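Local atomic coordinates of acetylene hydratase Ahy (Pelobacter acetylenicus, PDB entry 2E7Z), a protein that catalyses the hydration of acetylene to acetaldehyde, using a tungsten-bis(molybdopterin guanine dinucleotide) cofactor and a [4Fe-4S] cluster. Residues E86-L91 against R496-R501; F122-G127 against Q338-L343; P327-V332 against Y537-P542; T477-V482 against E530-Y535. One frame throughout, in Å; residues are numbered along the deposited sequence.

How the interactions relate
The four contacts form two touching pairs. Interactions 1 and 2, centres 16 Å apart, share an apolar core in which Phe122 CZ lies 3.7 Å from Leu498 CD2. Interactions 3 and 4, centres 18 Å apart, meet where Tyr537 OH comes within 2.7 Å of Tyr531 O, a probable hydrogen bond, beside stacked tyrosine rings. Between the pairs, interactions 2 and 3 come closest, about 8 Å between nearest atoms. Three contacts come near residues that bind the tungsten cofactor: the side chains of Ile87 and Gln479 are each about 9 Å from those of Tyr439 and Arg462 respectively, and that of Gln338 about 7 Å from that of Glu109. Interaction 3 is remote from the known sites.

Interaction 1: E86-L91 against R496-R501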
# COMPACT_ATOMS: atom_id res chain seq x y z
N GLU A 86 -4.05 25.70 18.91
CA GLU A 86 -3.34 24.93 19.93
C GLU A 86 -2.33 23.97 19.32
O GLU A 86 -1.23 23.81 19.84
CB GLU A 86 -4.32 24.18 20.83
CG GLU A 86 -5.14 25.16 21.67
CD GLU A 86 -6.13 24.49 22.63
OE1 GLU A 86 -6.08 23.25 22.78
OE2 GLU A 86 -6.97 25.20 23.23
N ILE A 87 -2.72 23.33 18.22
CA ILE A 87 -1.81 22.43 17.52
C ILE A 87 -0.56 23.20 17.07
O ILE A 87 0.58 22.76 17.30
CB ILE A 87 -2.53 21.73 16.37
CG1 ILE A 87 -3.52 20.70 16.92
CG2 ILE A 87 -1.55 21.03 15.44
CD1 ILE A 87 -4.57 20.24 15.90
N ALA A 88 -0.75 24.39 16.47
CA ALA A 88 0.37 25.19 16.00
C ALA A 88 1.27 25.64 17.16
O ALA A 88 2.50 25.57 17.09
CB ALA A 88 -0.12 26.39 15.20
N GLU A 89 0.63 26.10 18.24
CA GLU A 89 1.39 26.54 19.40
C GLU A 89 2.27 25.41 19.95
O GLU A 89 3.45 25.61 20.24
CB GLU A 89 0.46 27.05 20.49
CG GLU A 89 1.18 27.46 21.78
CD GLU A 89 0.23 27.73 22.93
OE1 GLU A 89 -0.98 27.36 22.84
OE2 GLU A 89 0.69 28.30 23.94
N LYS A 90 1.68 24.22 20.10
CA LYS A 90 2.43 23.09 20.64
C LYS A 90 3.50 22.59 19.67
O LYS A 90 4.61 22.27 20.08
CB LYS A 90 1.49 21.95 21.02
CG LYS A 90 2.21 20.78 21.68
CD LYS A 90 1.38 20.08 22.76
CE LYS A 90 2.29 19.58 23.88
NZ LYS A 90 1.61 18.69 24.85
N LEU A 91 3.18 22.54 18.38
CA LEU A 91 4.17 22.14 17.39
C LEU A 91 5.36 23.11 17.35
O LEU A 91 6.51 22.69 17.22
CB LEU A 91 3.51 22.07 16.02
CG LEU A 91 4.40 21.59 14.87
CD1 LEU A 91 4.87 20.18 15.15
CD2 LEU A 91 3.59 21.66 13.58
N ARG A 496 -3.49 23.88 5.13
CA ARG A 496 -3.32 25.31 4.91
C ARG A 496 -3.47 26.09 6.21
O ARG A 496 -2.71 27.03 6.48
CB ARG A 496 -4.32 25.85 3.90
CG ARG A 496 -3.98 27.30 3.54
CD ARG A 496 -5.03 27.97 2.66
NE ARG A 496 -4.38 29.14 2.04
CZ ARG A 496 -4.31 30.37 2.56
NH1 ARG A 496 -4.94 30.67 3.70
NH2 ARG A 496 -3.65 31.32 1.90
N GLU A 497 -4.47 25.74 7.00
CA GLU A 497 -4.70 26.45 8.27
C GLU A 497 -3.49 26.30 9.19
O GLU A 497 -3.08 27.25 9.87
CB GLU A 497 -5.97 25.94 8.95
CG GLU A 497 -7.25 26.34 8.24
CD GLU A 497 -7.56 27.81 8.35
OE1 GLU A 497 -7.30 28.41 9.41
OE2 GLU A 497 -8.11 28.36 7.37
N LEU A 498 -2.89 25.12 9.22
CA LEU A 498 -1.69 24.94 10.02
C LEU A 498 -0.51 25.70 9.42
O LEU A 498 0.23 26.35 10.14
CB LEU A 498 -1.38 23.44 10.18
CG LEU A 498 -0.23 23.07 11.10
CD1 LEU A 498 -0.34 23.67 12.52
CD2 LEU A 498 -0.17 21.55 11.20
N ALA A 499 -0.33 25.63 8.10
CA ALA A 499 0.76 26.32 7.41
C ALA A 499 0.72 27.81 7.71
O ALA A 499 1.75 28.41 8.00
CB ALA A 499 0.66 26.08 5.94
N VAL A 500 -0.46 28.41 7.64
CA VAL A 500 -0.57 29.84 7.93
C VAL A 500 -0.08 30.15 9.35
O VAL A 500 0.73 31.07 9.56
CB VAL A 500 -2.01 30.35 7.70
CG1 VAL A 500 -2.20 31.77 8.25
CG2 VAL A 500 -2.38 30.27 6.20
N ARG A 501 -0.50 29.34 10.32
CA ARG A 501 -0.09 29.55 11.71
C ARG A 501 1.39 29.30 11.96
O ARG A 501 1.95 29.84 12.91
CB ARG A 501 -0.94 28.70 12.65
CG ARG A 501 -2.41 29.13 12.70
CD ARG A 501 -3.26 28.03 13.33
NE ARG A 501 -4.62 28.45 13.64
CZ ARG A 501 -5.61 28.56 12.75
NH1 ARG A 501 -5.40 28.29 11.45
NH2 ARG A 501 -6.80 28.94 13.17
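NH1 of Arg501, a residue whose CB rests on Ala88 of the partner helix, is held by two oxygens of Glu497 one turn back. The carboxylate OE1 of Glu497 lies 2.8 Å from Arg501 NH1 in a nearly straight salt bridge (170°), and the backbone O of Glu497 lies 3.0 Å from the same NH1. Both oxygens sit in the guanidinium plane, although NH1 stands above the plane of the Glu497 carbonyl and meets OE1 on its anti side. The remaining nitrogens reach the facing helix, NE to Asp85 and NH2 to Asp81. Salt bridges at three nitrogens would hold the guanidinium against rotation, and the three carboxylates probably stabilise its positive charge.

Next to this polar group the contact is apolar and tight. Ala88 CB is 3.5 Å from Arg501 CB and 3.8 Å from Leu498 CD1, so the small methyl sits between the two larger side chains. With CG anti to the backbone N (chi1 -174°), Leu498 leans toward the other helix; its CD1 also meets Ile87 CG2 at 4.1 Å, the two side chains crossing at about a right angle. Met502 adds to the packing around Ala88 and Leu91.

Over 86-91 and 496-501 the helix axes approach to 9.5 Å, their directions 49° apart, consistent with ridges-into-grooves packing. Ile87 and Leu91 also touch strands 452-455 and 408-412, and Leu498 touches Phe410. Helices 80-98 and 491-501 thus lie side by side over a largely parallel sheet, the layered alpha/beta architecture of the molybdopterin oxidoreductase domain.

Interaction 2: F122-G127 against Q338-L343; sequences FMNLLG and QMHEAL
Asn124 reaches from helix 118-126 into the loop 338-343, and each part of its side chain finds a partner there. CB lies 3.5 Å from Met339 O. CG is anti to the carbonyl carbon (chi1 -73°), which carries the amide on toward the loop. On one branch, Asn124 OD1 touches the Leu343 methyl CD2 at 3.5 Å. On the other, Asn124 ND2 gives a hydrogen bond of 2.9 Å to Gln338 O (157°); the oxygen lies near the amide plane, while the donor stands above the plane of the Gln338 carbonyl. An alanine here would probably leave Gln338 O without this side-chain donor and open a gap beside Leu343 CD2.

The His340 ring, its plane turned 64° from the Asn124 amide, is itself held at both nitrogens: NE2 donates to Gln338 OE1 at 2.7 Å, and ND1 is hydrogen-bonded to Tyr362 OH. Gln338 therefore serves the contact with its backbone oxygen and positions His340 with its side chain.

Further contacts are apolar or involve the backbone: Leu343 CD1 lies 3.5 Å from Gly127 C, and, away from the amide, Leu125 CD2 meets Met339 CE at 3.8 Å. A water bridges the backbones, donating to Asn124 O and Ala342 O, 2.8 Å from each.

Both segments turn with positive phi just after a helix, at Gly127 and at Met339. A buried asparagine thus ties the last turn of helix 118-126 to the loop after helix 334-337, within the molybdopterin oxidoreductase region, where the Gln338 side chain lies about 7 Å from that of cofactor-binding Glu109.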
# COMPACT_ATOMS: atom_id res chain seq x y z
N PHE A 122 4.22 21.33 2.95
CA PHE A 122 4.26 21.80 4.32
C PHE A 122 5.43 21.23 5.10
O PHE A 122 6.18 21.97 5.75
CB PHE A 122 2.93 21.43 5.01
CG PHE A 122 2.91 21.67 6.49
CD1 PHE A 122 2.78 22.96 7.00
CD2 PHE A 122 2.98 20.61 7.38
CE1 PHE A 122 2.80 23.19 8.36
CE2 PHE A 122 2.96 20.83 8.76
CZ PHE A 122 2.87 22.12 9.24
N MET A 123 5.61 19.90 5.03
CA MET A 123 6.70 19.29 5.77
C MET A 123 8.06 19.80 5.28
O MET A 123 8.95 20.03 6.10
CB MET A 123 6.67 17.77 5.63
CG MET A 123 5.43 17.16 6.30
SD MET A 123 5.51 15.34 6.27
CE MET A 123 6.78 15.04 7.54
N ASN A 124 8.20 19.99 3.97
CA ASN A 124 9.49 20.42 3.39
C ASN A 124 9.82 21.85 3.75
O ASN A 124 10.98 22.16 3.98
CB ASN A 124 9.48 20.15 1.89
CG ASN A 124 9.60 18.66 1.58
OD1 ASN A 124 10.12 17.90 2.40
ND2 ASN A 124 9.14 18.24 0.40
N LEU A 125 8.79 22.68 3.88
CA LEU A 125 8.98 24.04 4.34
C LEU A 125 9.28 24.09 5.84
O LEU A 125 10.07 24.92 6.28
CB LEU A 125 7.76 24.92 4.02
CG LEU A 125 7.58 25.15 2.52
CD1 LEU A 125 6.20 25.63 2.20
CD2 LEU A 125 8.60 26.21 2.03
N LEU A 126 8.65 23.24 6.64
CA LEU A 126 8.99 23.21 8.06
C LEU A 126 10.40 22.67 8.29
O LEU A 126 11.10 23.14 9.19
CB LEU A 126 8.03 22.32 8.83
CG LEU A 126 6.67 22.81 9.28
CD1 LEU A 126 6.10 21.72 10.21
CD2 LEU A 126 6.65 24.16 10.02
N GLY A 127 10.80 21.68 7.48
CA GLY A 127 12.11 21.04 7.56
C GLY A 127 12.08 19.61 8.04
O GLY A 127 13.08 19.08 8.46
N GLN A 338 5.03 19.47 -4.14
CA GLN A 338 5.65 19.00 -2.89
C GLN A 338 6.95 19.73 -2.50
O GLN A 338 7.33 19.69 -1.35
CB GLN A 338 5.90 17.50 -2.94
CG GLN A 338 4.62 16.70 -2.98
CD GLN A 338 4.84 15.20 -3.07
OE1 GLN A 338 5.80 14.77 -3.74
NE2 GLN A 338 3.95 14.39 -2.45
N MET A 339 7.64 20.37 -3.47
CA MET A 339 8.83 21.21 -3.16
C MET A 339 9.86 20.45 -2.37
O MET A 339 10.42 20.98 -1.40
CB MET A 339 8.39 22.46 -2.40
CG MET A 339 7.70 23.45 -3.28
SD MET A 339 7.21 24.97 -2.40
CE MET A 339 8.78 25.53 -1.69
N HIS A 340 10.16 19.23 -2.81
CA HIS A 340 11.30 18.49 -2.24
C HIS A 340 12.63 19.23 -2.33
O HIS A 340 13.47 19.07 -1.46
CB HIS A 340 11.43 17.13 -2.90
CG HIS A 340 10.22 16.27 -2.68
ND1 HIS A 340 9.92 15.70 -1.46
CD2 HIS A 340 9.24 15.89 -3.53
CE1 HIS A 340 8.79 15.01 -1.57
NE2 HIS A 340 8.36 15.09 -2.82
N GLU A 341 12.79 20.05 -3.35
CA GLU A 341 14.08 20.73 -3.43
C GLU A 341 14.26 21.72 -2.29
O GLU A 341 15.41 21.93 -1.87
CB GLU A 341 14.35 21.35 -4.81
CG GLU A 341 15.76 21.89 -4.94
CD GLU A 341 16.81 20.81 -5.04
OE1 GLU A 341 16.77 20.03 -6.01
OE2 GLU A 341 17.73 20.76 -4.18
N ALA A 342 13.18 22.26 -1.74
CA ALA A 342 13.25 23.19 -0.64
C ALA A 342 13.76 22.61 0.66
O ALA A 342 14.25 23.36 1.49
CB ALA A 342 11.92 23.87 -0.41
N LEU A 343 13.59 21.30 0.86
CA LEU A 343 14.07 20.69 2.10
C LEU A 343 15.60 20.62 2.07
O LEU A 343 16.17 20.02 1.15
CB LEU A 343 13.53 19.29 2.23
CG LEU A 343 13.86 18.51 3.51
CD1 LEU A 343 13.25 19.19 4.73
CD2 LEU A 343 13.35 17.11 3.38
O HOH W 1 12.78 24.26 3.75

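Interaction 3: P327-V332 against Y537-P542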
# COMPACT_ATOMS: atom_id res chain seq x y z
N PRO A 327 4.48 11.55 -14.25
CA PRO A 327 3.57 12.63 -13.86
C PRO A 327 2.58 12.89 -15.00
O PRO A 327 2.96 12.81 -16.17
CB PRO A 327 4.51 13.82 -13.63
CG PRO A 327 5.86 13.19 -13.28
CD PRO A 327 5.90 11.98 -14.21
N HIS A 328 1.32 13.17 -14.68
CA HIS A 328 0.32 13.28 -15.74
C HIS A 328 0.68 14.45 -16.66
O HIS A 328 0.99 15.55 -16.18
CB HIS A 328 -1.06 13.50 -15.13
CG HIS A 328 -2.20 13.26 -16.08
ND1 HIS A 328 -2.44 14.05 -17.19
CD2 HIS A 328 -3.16 12.31 -16.07
CE1 HIS A 328 -3.52 13.59 -17.81
NE2 HIS A 328 -3.97 12.54 -17.16
N SER A 329 0.68 14.21 -17.97
CA SER A 329 1.13 15.21 -18.93
C SER A 329 0.28 16.47 -18.96
O SER A 329 0.77 17.51 -19.40
CB SER A 329 1.21 14.60 -20.35
OG SER A 329 -0.09 14.17 -20.76
N ASP A 330 -0.96 16.40 -18.49
CA ASP A 330 -1.90 17.54 -18.61
C ASP A 330 -1.89 18.43 -17.36
O ASP A 330 -2.50 19.49 -17.37
CB ASP A 330 -3.36 17.04 -18.72
CG ASP A 330 -3.70 16.37 -20.04
OD1 ASP A 330 -3.00 16.58 -21.07
OD2 ASP A 330 -4.73 15.64 -20.03
N LEU A 331 -1.22 17.99 -16.28
CA LEU A 331 -1.43 18.57 -14.94
C LEU A 331 -0.12 19.08 -14.32
O LEU A 331 0.97 18.65 -14.72
CB LEU A 331 -2.03 17.49 -14.01
CG LEU A 331 -3.24 16.72 -14.51
CD1 LEU A 331 -3.63 15.63 -13.49
CD2 LEU A 331 -4.40 17.70 -14.78
N VAL A 332 -0.23 20.00 -13.36
CA VAL A 332 0.95 20.38 -12.59
C VAL A 332 1.36 19.19 -11.73
O VAL A 332 0.55 18.70 -10.96
CB VAL A 332 0.68 21.60 -11.69
CG1 VAL A 332 1.91 21.94 -10.87
CG2 VAL A 332 0.26 22.79 -12.55
N TYR A 537 -9.19 11.43 -18.16
CA TYR A 537 -8.17 12.11 -18.93
C TYR A 537 -6.92 11.26 -19.00
O TYR A 537 -6.29 11.01 -17.97
CB TYR A 537 -7.85 13.46 -18.29
CG TYR A 537 -9.01 14.42 -18.33
CD1 TYR A 537 -9.96 14.45 -17.32
CD2 TYR A 537 -9.15 15.32 -19.39
CE1 TYR A 537 -11.03 15.35 -17.36
CE2 TYR A 537 -10.19 16.22 -19.44
CZ TYR A 537 -11.13 16.24 -18.43
OH TYR A 537 -12.15 17.15 -18.50
N MET A 538 -6.57 10.82 -20.20
CA MET A 538 -5.37 10.01 -20.39
C MET A 538 -4.14 10.88 -20.46
O MET A 538 -4.18 11.98 -21.02
CB MET A 538 -5.47 9.18 -21.68
CG MET A 538 -6.70 8.27 -21.76
SD MET A 538 -6.87 7.08 -20.40
CE MET A 538 -5.24 6.32 -20.41
N SER A 539 -3.04 10.39 -19.89
CA SER A 539 -1.76 11.08 -19.96
C SER A 539 -0.98 10.61 -21.19
O SER A 539 -1.06 9.44 -21.59
CB SER A 539 -0.90 10.77 -18.73
OG SER A 539 0.30 11.52 -18.74
N LYS A 540 -0.21 11.53 -21.76
CA LYS A 540 0.86 11.14 -22.68
C LYS A 540 2.03 10.63 -21.85
O LYS A 540 2.14 10.93 -20.65
CB LYS A 540 1.30 12.35 -23.50
CG LYS A 540 0.23 12.93 -24.41
CD LYS A 540 0.68 14.24 -25.02
CE LYS A 540 1.37 14.03 -26.37
NZ LYS A 540 1.37 15.27 -27.22
N LEU A 541 2.89 9.85 -22.49
CA LEU A 541 4.04 9.29 -21.82
C LEU A 541 5.26 9.53 -22.71
O LEU A 541 5.11 9.67 -23.93
CB LEU A 541 3.84 7.79 -21.62
CG LEU A 541 2.74 7.36 -20.64
CD1 LEU A 541 2.61 5.87 -20.67
CD2 LEU A 541 3.04 7.82 -19.22
N PRO A 542 6.48 9.56 -22.13
CA PRO A 542 7.69 9.71 -22.96
C PRO A 542 7.87 8.55 -23.92
O PRO A 542 7.37 7.44 -23.69
CB PRO A 542 8.84 9.72 -21.95
CG PRO A 542 8.17 10.09 -20.61
CD PRO A 542 6.81 9.44 -20.70
O HOH W 2 -6.10 13.95 -21.49
O HOH W 3 -2.75 13.79 -22.48
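Direct hydrogen bonds join the turn at His328-Leu331 to strand 536-538 and the chain that leaves it, and two serines carry most of them. Ser329 N donates to Ser539 OG at 2.8 Å, and that hydroxyl in turn donates a hydrogen bond to Lys540 O, 2.7 Å from Ser539 OG. With OG between its own backbone N and carbonyl carbon (chi1 62°), Ser329 presents its hydroxyl to Lys540 N, which donates to Ser329 OG at 2.8 Å. Farther along, His328 NE2 donates to Tyr537 O at 2.9 Å in an almost perfectly straight bond (177°), the oxygen lying in the ring plane although NE2 stands above the plane of the carbonyl. At the ring's other nitrogen, ND1 accepts Asp330 N at 3.1 Å, again in plane.

One CH-pi contact complements these bonds: Ser539 CB lies 3.7 Å from the centroid of the His328 ring, directly over its centre.

Water makes the third kind of link. Two molecules donate to Met538 O, one also to Asp330 OD2 and the other to Asp330 OD1, so the carboxylate faces this carbonyl through solvent.

With a backbone N-H at ND1 and a carbonyl at NE2, His328 is probably neutral and protonated on NE2; its two in-plane bonds would fix the ring's rotation. The contact thus relies on matched donors and acceptors rather than on charge or apolar bulk.

Interaction 4: T477-V482 against E530-Y535; sequences TSQQVV and EYQKQY
The side-chain amides of Gln479 and Gln532 meet with their planes almost perpendicular, 89° apart. Gln532 OE1 lies near the plane of the Gln479 amide and accepts its NE2 at 2.9 Å; NE2 in turn lies in the plane of the Gln532 carbonyl, on a lone pair. CG of Gln532 stands between its backbone N and carbonyl carbon (chi1 70°), and the extended chain beyond carries OE1 across. A third flat group, the Tyr531 ring, takes the Thr477 methyl CG2 obliquely, 3.7 Å from CD2 of the ring, and stacks on Tyr537.

Each outer amide atom has a partner as well: Gln479 OE1 accepts His3 N, and Gln532 NE2 donates to Trp528 O. A water donates to Gln532 OE1 and accepts from Gln480 N. A leucine in place of Gln479 would probably leave Gln532 OE1 without its amide donor and His3 N without that side-chain acceptor.

The backbones join at Thr477, whose N donates to Tyr535 O at 2.9 Å. A second water spans the same two residues, donating to Thr477 O at 3.0 Å and to Tyr535 O.

These bonds lie beside the antiparallel strands 474-476 and 536-538, where one strand ends and the other begins. Helix 528-531 approaches through the turn Tyr531-Gln534, while strand 2-5 borders the contact through His3, whose ring meets Tyr535 edge-to-face.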
# COMPACT_ATOMS: atom_id res chain seq x y z
N THR A 477 -12.23 11.70 -13.04
CA THR A 477 -12.86 12.74 -12.23
C THR A 477 -13.90 12.15 -11.26
O THR A 477 -14.55 11.16 -11.57
CB THR A 477 -13.52 13.79 -13.13
OG1 THR A 477 -14.45 13.12 -14.01
CG2 THR A 477 -12.47 14.52 -13.97
N SER A 478 -14.02 12.79 -10.10
CA SER A 478 -15.01 12.45 -9.11
C SER A 478 -15.83 13.68 -8.75
O SER A 478 -15.28 14.68 -8.30
CB SER A 478 -14.32 11.92 -7.86
OG SER A 478 -15.30 11.35 -7.02
N GLN A 479 -17.14 13.60 -8.94
CA GLN A 479 -18.01 14.70 -8.55
C GLN A 479 -18.35 14.64 -7.09
O GLN A 479 -18.49 13.54 -6.52
CB GLN A 479 -19.27 14.67 -9.40
CG GLN A 479 -19.00 14.81 -10.90
CD GLN A 479 -20.30 14.94 -11.66
OE1 GLN A 479 -21.07 13.99 -11.76
NE2 GLN A 479 -20.58 16.14 -12.13
N GLN A 480 -18.53 15.83 -6.50
CA GLN A 480 -19.04 15.95 -5.14
C GLN A 480 -20.55 15.66 -5.09
O GLN A 480 -21.32 16.30 -5.81
CB GLN A 480 -18.80 17.35 -4.64
CG GLN A 480 -19.13 17.55 -3.20
CD GLN A 480 -18.73 18.91 -2.67
OE1 GLN A 480 -18.15 19.73 -3.40
NE2 GLN A 480 -18.99 19.14 -1.40
N VAL A 481 -20.97 14.74 -4.23
CA VAL A 481 -22.40 14.43 -4.14
C VAL A 481 -23.14 15.37 -3.18
O VAL A 481 -24.20 15.93 -3.51
CB VAL A 481 -22.64 12.94 -3.80
CG1 VAL A 481 -24.13 12.63 -3.84
CG2 VAL A 481 -21.90 12.05 -4.79
N VAL A 482 -22.59 15.52 -1.97
CA VAL A 482 -23.18 16.39 -0.94
C VAL A 482 -22.11 17.21 -0.24
O VAL A 482 -20.91 16.95 -0.38
CB VAL A 482 -24.01 15.59 0.14
CG1 VAL A 482 -25.21 14.85 -0.48
CG2 VAL A 482 -23.11 14.62 0.91
N GLU A 530 -15.95 22.77 -15.61
CA GLU A 530 -15.86 22.18 -16.94
C GLU A 530 -15.11 20.83 -16.93
O GLU A 530 -15.55 19.87 -17.57
CB GLU A 530 -15.16 23.16 -17.87
CG GLU A 530 -15.04 22.68 -19.31
CD GLU A 530 -14.34 23.68 -20.25
OE1 GLU A 530 -13.81 24.74 -19.79
OE2 GLU A 530 -14.33 23.41 -21.47
N TYR A 531 -14.03 20.77 -16.17
CA TYR A 531 -13.17 19.60 -16.15
C TYR A 531 -13.92 18.34 -15.75
O TYR A 531 -13.68 17.29 -16.31
CB TYR A 531 -12.02 19.83 -15.18
CG TYR A 531 -10.88 18.87 -15.34
CD1 TYR A 531 -9.90 19.07 -16.32
CD2 TYR A 531 -10.73 17.78 -14.48
CE1 TYR A 531 -8.82 18.20 -16.46
CE2 TYR A 531 -9.66 16.91 -14.60
CZ TYR A 531 -8.71 17.12 -15.60
OH TYR A 531 -7.62 16.27 -15.73
N GLN A 532 -14.82 18.46 -14.76
CA GLN A 532 -15.47 17.27 -14.19
C GLN A 532 -16.47 16.65 -15.14
O GLN A 532 -16.97 15.56 -14.86
CB GLN A 532 -16.19 17.64 -12.90
CG GLN A 532 -17.43 18.50 -13.14
CD GLN A 532 -18.00 18.99 -11.86
OE1 GLN A 532 -18.89 18.36 -11.26
NE2 GLN A 532 -17.45 20.11 -11.38
N LYS A 533 -16.77 17.33 -16.25
CA LYS A 533 -17.78 16.86 -17.18
C LYS A 533 -17.32 15.65 -17.99
O LYS A 533 -18.14 14.94 -18.56
CB LYS A 533 -18.29 17.99 -18.07
CG LYS A 533 -19.08 19.05 -17.28
CD LYS A 533 -19.50 20.20 -18.19
CE LYS A 533 -20.27 21.25 -17.40
NZ LYS A 533 -20.78 22.36 -18.26
N GLN A 534 -16.01 15.43 -18.06
CA GLN A 534 -15.47 14.28 -18.76
C GLN A 534 -14.99 13.27 -17.74
O GLN A 534 -14.39 13.64 -16.73
CB GLN A 534 -14.31 14.74 -19.62
CG GLN A 534 -13.66 13.61 -20.40
CD GLN A 534 -12.68 14.10 -21.47
OE1 GLN A 534 -12.99 15.00 -22.25
NE2 GLN A 534 -11.51 13.48 -21.53
N TYR A 535 -15.27 11.99 -17.99
CA TYR A 535 -14.93 10.94 -17.04
C TYR A 535 -13.45 10.78 -16.78
O TYR A 535 -13.02 10.63 -15.63
CB TYR A 535 -15.42 9.57 -17.51
CG TYR A 535 -16.90 9.35 -17.44
CD1 TYR A 535 -17.65 9.76 -16.35
CD2 TYR A 535 -17.53 8.63 -18.45
CE1 TYR A 535 -19.03 9.50 -16.29
CE2 TYR A 535 -18.88 8.37 -18.40
CZ TYR A 535 -19.64 8.81 -17.32
OH TYR A 535 -21.00 8.56 -17.25
O HOH W 4 -14.66 9.25 -13.92
O HOH W 5 -18.19 18.27 -8.13